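Local coordinates for alpha-glucosidase (Pseudoalteromonas sp. K8, PDB 5HQA), which hydrolyses alpha-glucosidic bonds as a chloride-activated enzyme of glycoside hydrolase family 97, holding a calcium ion beside its sugar-binding pocket, at residues Thr55-Gln60 / Val83-Ala88; Gly94-Val99 / Glu113-Ala118. All coordinates share one frame; numbering follows the deposited sequence. Where two conformers were deposited one is given.

Interaction 1. Residues Thr55-Gln60 / Val83-Ala88; sequences TKVQQQ and VTVTFA. With FMT (formic acid), chain I.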
loop_
_atom_site.group_PDB
_atom_site.type_symbol
_atom_site.label_atom_id
_atom_site.label_comp_id
_atom_site.label_asym_id
_atom_site.label_seq_id
_atom_site.Cartn_x
_atom_site.Cartn_y
_atom_site.Cartn_z
ATOM N N THR A 55 -10.076 -24.847 -26.666
ATOM C CA THR A 55 -11.296 -25.486 -27.130
ATOM C C THR A 55 -12.484 -24.540 -27.202
ATOM O O THR A 55 -13.412 -24.802 -27.978
ATOM C CB THR A 55 -11.672 -26.658 -26.213
ATOM O OG1 THR A 55 -11.865 -26.168 -24.883
ATOM C CG2 THR A 55 -10.570 -27.704 -26.201
ATOM N N LYS A 56 -12.473 -23.454 -26.429
ATOM C CA LYS A 56 -13.637 -22.596 -26.273
ATOM C C LYS A 56 -13.186 -21.216 -25.812
ATOM O O LYS A 56 -12.252 -21.101 -25.011
ATOM C CB LYS A 56 -14.618 -23.199 -25.255
ATOM C CG LYS A 56 -15.923 -22.455 -25.103
ATOM C CD LYS A 56 -16.946 -23.272 -24.327
ATOM C CE LYS A 56 -16.423 -23.652 -22.969
ATOM N NZ LYS A 56 -17.358 -24.575 -22.269
ATOM N N VAL A 57 -13.845 -20.174 -26.326
ATOM C CA VAL A 57 -13.706 -18.824 -25.792
ATOM C C VAL A 57 -15.100 -18.279 -25.516
ATOM O O VAL A 57 -16.034 -18.506 -26.294
ATOM C CB VAL A 57 -12.917 -17.886 -26.733
ATOM C CG1 VAL A 57 -11.530 -18.452 -27.009
ATOM C CG2 VAL A 57 -13.653 -17.654 -28.028
ATOM N N GLN A 58 -15.247 -17.579 -24.394
ATOM C CA GLN A 58 -16.516 -16.975 -24.008
ATOM C C GLN A 58 -16.291 -15.492 -23.764
ATOM O O GLN A 58 -15.522 -15.122 -22.872
ATOM C CB GLN A 58 -17.077 -17.655 -22.761
ATOM C CG GLN A 58 -17.327 -19.129 -22.983
ATOM C CD GLN A 58 -17.776 -19.831 -21.728
ATOM O OE1 GLN A 58 -18.968 -19.849 -21.410
ATOM N NE2 GLN A 58 -16.823 -20.410 -20.995
ATOM N N GLN A 59 -16.952 -14.653 -24.554
ATOM C CA GLN A 59 -16.777 -13.207 -24.498
ATOM C C GLN A 59 -17.936 -12.558 -23.757
ATOM O O GLN A 59 -19.101 -12.905 -23.977
ATOM C CB GLN A 59 -16.691 -12.614 -25.905
ATOM C CG GLN A 59 -15.618 -13.233 -26.767
ATOM C CD GLN A 59 -15.777 -12.843 -28.224
ATOM O OE1 GLN A 59 -16.714 -12.124 -28.587
ATOM N NE2 GLN A 59 -14.865 -13.316 -29.070
ATOM N N GLN A 60 -17.609 -11.602 -22.891
ATOM C CA GLN A 60 -18.613 -10.776 -22.243
ATOM C C GLN A 60 -17.962 -9.445 -21.897
ATOM O O GLN A 60 -16.783 -9.221 -22.173
ATOM C CB GLN A 60 -19.217 -11.475 -21.021
ATOM C CG GLN A 60 -18.249 -11.876 -19.949
ATOM C CD GLN A 60 -18.806 -13.004 -19.085
ATOM O OE1 GLN A 60 -19.980 -12.996 -18.712
ATOM N NE2 GLN A 60 -17.969 -13.986 -18.784
ATOM N N VAL A 83 -12.735 -12.125 -21.654
ATOM C CA VAL A 83 -12.791 -13.392 -22.374
ATOM C C VAL A 83 -12.307 -14.493 -21.445
ATOM O O VAL A 83 -11.315 -14.331 -20.729
ATOM C CB VAL A 83 -11.976 -13.372 -23.686
ATOM C CG1 VAL A 83 -10.475 -13.262 -23.415
ATOM C CG2 VAL A 83 -12.304 -14.629 -24.539
ATOM N N THR A 84 -13.032 -15.608 -21.437
ATOM C CA THR A 84 -12.601 -16.812 -20.746
ATOM C C THR A 84 -12.155 -17.808 -21.805
ATOM O O THR A 84 -12.941 -18.175 -22.689
ATOM C CB THR A 84 -13.717 -17.383 -19.878
ATOM O OG1 THR A 84 -14.152 -16.376 -18.956
ATOM C CG2 THR A 84 -13.210 -18.587 -19.101
ATOM N N VAL A 85 -10.890 -18.215 -21.734
ATOM C CA VAL A 85 -10.284 -19.121 -22.702
ATOM C C VAL A 85 -10.122 -20.471 -22.027
ATOM O O VAL A 85 -9.480 -20.564 -20.978
ATOM C CB VAL A 85 -8.930 -18.591 -23.196
ATOM C CG1 VAL A 85 -8.373 -19.507 -24.264
ATOM C CG2 VAL A 85 -9.081 -17.167 -23.717
ATOM N N THR A 86 -10.708 -21.514 -22.610
ATOM C CA THR A 86 -10.630 -22.849 -22.037
ATOM C C THR A 86 -9.588 -23.658 -22.793
ATOM O O THR A 86 -9.611 -23.702 -24.029
ATOM C CB THR A 86 -11.986 -23.554 -22.082
ATOM O OG1 THR A 86 -12.912 -22.828 -21.273
ATOM C CG2 THR A 86 -11.868 -24.969 -21.539
ATOM N N PHE A 87 -8.676 -24.281 -22.048
ATOM C CA PHE A 87 -7.627 -25.133 -22.588
ATOM C C PHE A 87 -7.881 -26.568 -22.161
ATOM O O PHE A 87 -8.311 -26.822 -21.031
ATOM C CB PHE A 87 -6.244 -24.718 -22.083
ATOM C CG PHE A 87 -5.863 -23.310 -22.416
ATOM C CD1 PHE A 87 -5.191 -23.020 -23.596
ATOM C CD2 PHE A 87 -6.153 -22.276 -21.542
ATOM C CE1 PHE A 87 -4.829 -21.718 -23.903
ATOM C CE2 PHE A 87 -5.789 -20.976 -21.844
ATOM C CZ PHE A 87 -5.125 -20.697 -23.025
ATOM N N ALA A 88 -7.578 -27.512 -23.043
ATOM C CA ALA A 88 -7.731 -28.914 -22.694
ATOM C C ALA A 88 -6.606 -29.725 -23.315
ATOM O O ALA A 88 -6.150 -29.434 -24.425
ATOM C CB ALA A 88 -9.087 -29.465 -23.147
HETATM C C FMT I . -17.832 -17.271 -18.474
HETATM O O1 FMT I . -17.010 -18.133 -18.164
HETATM O O2 FMT I . -18.516 -16.646 -17.657
HETATM O O HOH W 1 -15.478 -24.374 -19.937
HETATM O O HOH W 2 -14.304 -20.686 -22.303
HETATM O O HOH W 3 -15.820 -14.522 -20.115
#
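Strands 55-60 and 83-88 pair as the two arms of a beta hairpin, with Lys-56 facing Thr-86, Val-57 facing Val-85, Gln-58 facing Thr-84 and Gln-59 facing Val-83. Their short axes run antiparallel, 171° apart. The hydrogen-bonded pairs are held by their main chains: Thr-86 N gives a nearly straight bond to Lys-56 O at 2.9 Å, and Gln-58 and Thr-84 exchange two N-H to O bonds. Between them Val-57 CA sits 3.3 Å from Thr-84 O, the CA-H...O contact expected at a non-hydrogen-bonded pair. Thr-55 and Lys-56 together stand opposite Thr-86 in a classic beta bulge, Thr-55 N donating to Thr-86 O at 2.9 Å.

Strand 53-67 is an edge strand of a nine-stranded antiparallel sheet in the N-terminal region, which belongs to the galactose mutarotase-like clan. The two faces of the hairpin differ. On one, Val-57 CB meets Val-83 CG2 at 4.0 Å; CG2 is brought there by lying anti to the backbone N of Val-83. Branched valines suit this extended backbone; Val-83 and Val-85 are buried, the latter against Ile-14. The other face carries Lys-56, Gln-58, Thr-84 and Thr-86, long polar chains on the edge strand and small hydroxyls on the inner one.

The side chain of Lys-56 lies beside that of Thr-86 and points the same way; its bend at chi3 (57°) turns CE to 4.0 Å from Thr-86 OG1. One water takes a bond from Gln-58 NE2, donates to Thr-84 O and bonds Thr-86 OG1, a hydroxyl that also bonds Ser-98. Another joins Gln-60 NE2 and Thr-84 OG1 while donating to Gln-58 O at 2.8 Å. Gln-60 NE2 also donates to O2 of a bound formic acid molecule, probably from the crystallisation liquor, and Arg-100 binds it too.

Interaction 2. Residues Gly94-Val99 / Glu113-Ala118; sequences GGTYSV and EVPKQA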
loop_
_atom_site.group_PDB
_atom_site.type_symbol
_atom_site.label_atom_id
_atom_site.label_comp_id
_atom_site.label_asym_id
_atom_site.label_seq_id
_atom_site.Cartn_x
_atom_site.Cartn_y
_atom_site.Cartn_z
ATOM N N GLY A 94 -3.852 -35.844 -19.001
ATOM C CA GLY A 94 -4.606 -34.745 -19.556
ATOM C C GLY A 94 -5.248 -33.904 -18.470
ATOM O O GLY A 94 -5.043 -34.105 -17.270
ATOM N N GLY A 95 -6.042 -32.941 -18.912
ATOM C CA GLY A 95 -6.689 -32.043 -17.982
ATOM C C GLY A 95 -7.283 -30.864 -18.712
ATOM O O GLY A 95 -7.236 -30.767 -19.944
ATOM N N THR A 96 -7.868 -29.970 -17.927
ATOM C CA THR A 96 -8.445 -28.771 -18.501
ATOM C C THR A 96 -8.349 -27.647 -17.486
ATOM O O THR A 96 -8.388 -27.872 -16.271
ATOM C CB THR A 96 -9.900 -28.993 -18.940
ATOM O OG1 THR A 96 -10.390 -27.816 -19.594
ATOM C CG2 THR A 96 -10.788 -29.313 -17.743
ATOM N N TYR A 97 -8.181 -26.437 -18.000
ATOM C CA TYR A 97 -8.231 -25.245 -17.175
ATOM C C TYR A 97 -8.608 -24.087 -18.074
ATOM O O TYR A 97 -8.509 -24.171 -19.300
ATOM C CB TYR A 97 -6.913 -24.978 -16.439
ATOM C CG TYR A 97 -5.749 -24.535 -17.298
ATOM C CD1 TYR A 97 -4.866 -25.464 -17.836
ATOM C CD2 TYR A 97 -5.504 -23.179 -17.527
ATOM C CE1 TYR A 97 -3.775 -25.059 -18.602
ATOM C CE2 TYR A 97 -4.425 -22.767 -18.291
ATOM C CZ TYR A 97 -3.563 -23.709 -18.823
ATOM O OH TYR A 97 -2.490 -23.298 -19.574
ATOM N N SER A 98 -9.069 -23.015 -17.448
ATOM C CA SER A 98 -9.419 -21.809 -18.168
ATOM C C SER A 98 -8.614 -20.645 -17.624
ATOM O O SER A 98 -8.154 -20.667 -16.480
ATOM C CB SER A 98 -10.920 -21.517 -18.065
ATOM O OG SER A 98 -11.669 -22.558 -18.681
ATOM N N VAL A 99 -8.421 -19.634 -18.460
ATOM C CA VAL A 99 -7.854 -18.367 -18.026
ATOM C C VAL A 99 -8.848 -17.276 -18.396
ATOM O O VAL A 99 -9.318 -17.219 -19.540
ATOM C CB VAL A 99 -6.472 -18.105 -18.648
ATOM C CG1 VAL A 99 -5.885 -16.829 -18.083
ATOM C CG2 VAL A 99 -5.526 -19.250 -18.321
ATOM N N GLU A 113 -8.619 -20.440 -13.785
ATOM C CA GLU A 113 -9.751 -21.090 -13.137
ATOM C C GLU A 113 -9.661 -22.566 -13.486
ATOM O O GLU A 113 -9.885 -22.954 -14.637
ATOM C CB GLU A 113 -11.078 -20.460 -13.575
ATOM C CG GLU A 113 -11.152 -18.990 -13.151
ATOM C CD GLU A 113 -12.375 -18.249 -13.670
ATOM O OE1 GLU A 113 -13.255 -18.886 -14.295
ATOM O OE2 GLU A 113 -12.447 -17.012 -13.451
ATOM N N VAL A 114 -9.267 -23.376 -12.509
ATOM C CA VAL A 114 -9.075 -24.809 -12.702
ATOM C C VAL A 114 -10.313 -25.516 -12.157
ATOM O O VAL A 114 -10.549 -25.476 -10.940
ATOM C CB VAL A 114 -7.802 -25.313 -12.014
ATOM C CG1 VAL A 114 -7.634 -26.805 -12.278
ATOM C CG2 VAL A 114 -6.606 -24.546 -12.531
ATOM N N PRO A 115 -11.104 -26.167 -12.996
ATOM C CA PRO A 115 -12.371 -26.743 -12.544
ATOM C C PRO A 115 -12.175 -28.117 -11.923
ATOM O O PRO A 115 -11.131 -28.754 -12.055
ATOM C CB PRO A 115 -13.162 -26.854 -13.846
ATOM C CG PRO A 115 -12.091 -27.230 -14.847
ATOM C CD PRO A 115 -10.877 -26.398 -14.434
ATOM N N LYS A 116 -13.235 -28.583 -11.266
ATOM C CA LYS A 116 -13.287 -29.962 -10.801
ATOM C C LYS A 116 -13.033 -30.918 -11.960
ATOM O O LYS A 116 -13.609 -30.767 -13.043
ATOM C CB LYS A 116 -14.653 -30.242 -10.166
ATOM C CG LYS A 116 -14.837 -31.669 -9.668
ATOM C CD LYS A 116 -16.242 -31.865 -9.121
ATOM C CE LYS A 116 -16.457 -33.288 -8.652
ATOM N NZ LYS A 116 -17.881 -33.493 -8.259
ATOM N N GLN A 117 -12.150 -31.893 -11.736
ATOM C CA GLN A 117 -11.845 -32.883 -12.759
ATOM C C GLN A 117 -11.206 -34.097 -12.108
ATOM O O GLN A 117 -10.586 -34.002 -11.046
ATOM C CB GLN A 117 -10.918 -32.319 -13.835
ATOM C CG GLN A 117 -9.619 -31.774 -13.300
ATOM C CD GLN A 117 -8.958 -30.865 -14.307
ATOM O OE1 GLN A 117 -8.307 -31.328 -15.244
ATOM N NE2 GLN A 117 -9.141 -29.560 -14.136
ATOM N N ALA A 118 -11.349 -35.237 -12.783
ATOM C CA ALA A 118 -10.874 -36.503 -12.243
ATOM C C ALA A 118 -9.380 -36.438 -11.947
ATOM O O ALA A 118 -8.591 -35.961 -12.768
ATOM C CB ALA A 118 -11.181 -37.630 -13.229
HETATM O O HOH W 4 -6.072 -33.215 -15.003
#
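Strand 95-99 and residues 113-117 run antiparallel, their end-to-end directions 155° apart; the backbones stay close through Tyr-97 and Val-114, whose CA atoms are 4.6 Å apart, and then part, to 7.4 Å between the CA atoms of Gly-95 and Gln-117. This is the open end of the beta hairpin made by strands 95-104 and 107-114, in the nine-stranded antiparallel sheet of the N-terminal region. Ser-98 and Glu-113 form a hydrogen-bonded pair with reciprocal main-chain bonds. Beyond it comes Pro-115, which has no N-H to offer; its ring lies against strand 95-99 instead, with CD 3.4 Å from Thr-96 O.

Where the strands part, Gln-117 supplies the missing pairing with its carboxamide, whose acceptor and donor ends imitate a peptide group. OE1 accepts from Thr-96 N at 3.0 Å, with the donor tilted 22° from the carbonyl plane, and NE2 gives to Thr-96 O. CG of Gln-117 is tucked between its own backbone N and carbonyl carbon (chi1 57°), and the chain runs extended beyond it to the backbone of Thr-96. Gly-95 is almost fully extended, a conformation easy for glycine, and its bare CA lets Gln-117 OE1 approach to 3.3 Å.

On the buried side Tyr-97 CB packs on Val-114 CG2 at 3.9 Å, while the tyrosine ring leads away to Phe-87 and Phe-52. Glu-113, on the same face as Ser-98, forms salt bridges with Arg-100 and Arg-111. The carboxamide of Gln-117 is held at both ends: a water donates to both OE1 and Gly-94 O, and the second bond of NE2 goes to Pro-115 O at 3.0 Å, close to the amide plane.

Both interactions belong to one antiparallel sheet, each joining the arms of a hairpin, with strands 75-89 and 95-104 adjacent between them. Phe-87 N bonds Tyr-97 O, which joins these inner arms through their main chains; Thr-96 OG1, in one of two modelled conformers, probably bonds Phe-87 O as well. Interaction 1 sets a solvent-exposed edge strand against a largely buried neighbour and keeps main-chain pairing up to a bulge at Thr-55 and Lys-56, adding water bridges on its polar face. Interaction 2 lies two strands farther into the sheet; its touching residues are buried or partly so, and its regular pairing stops at a proline, after which a glutamine side chain replaces main-chain partners.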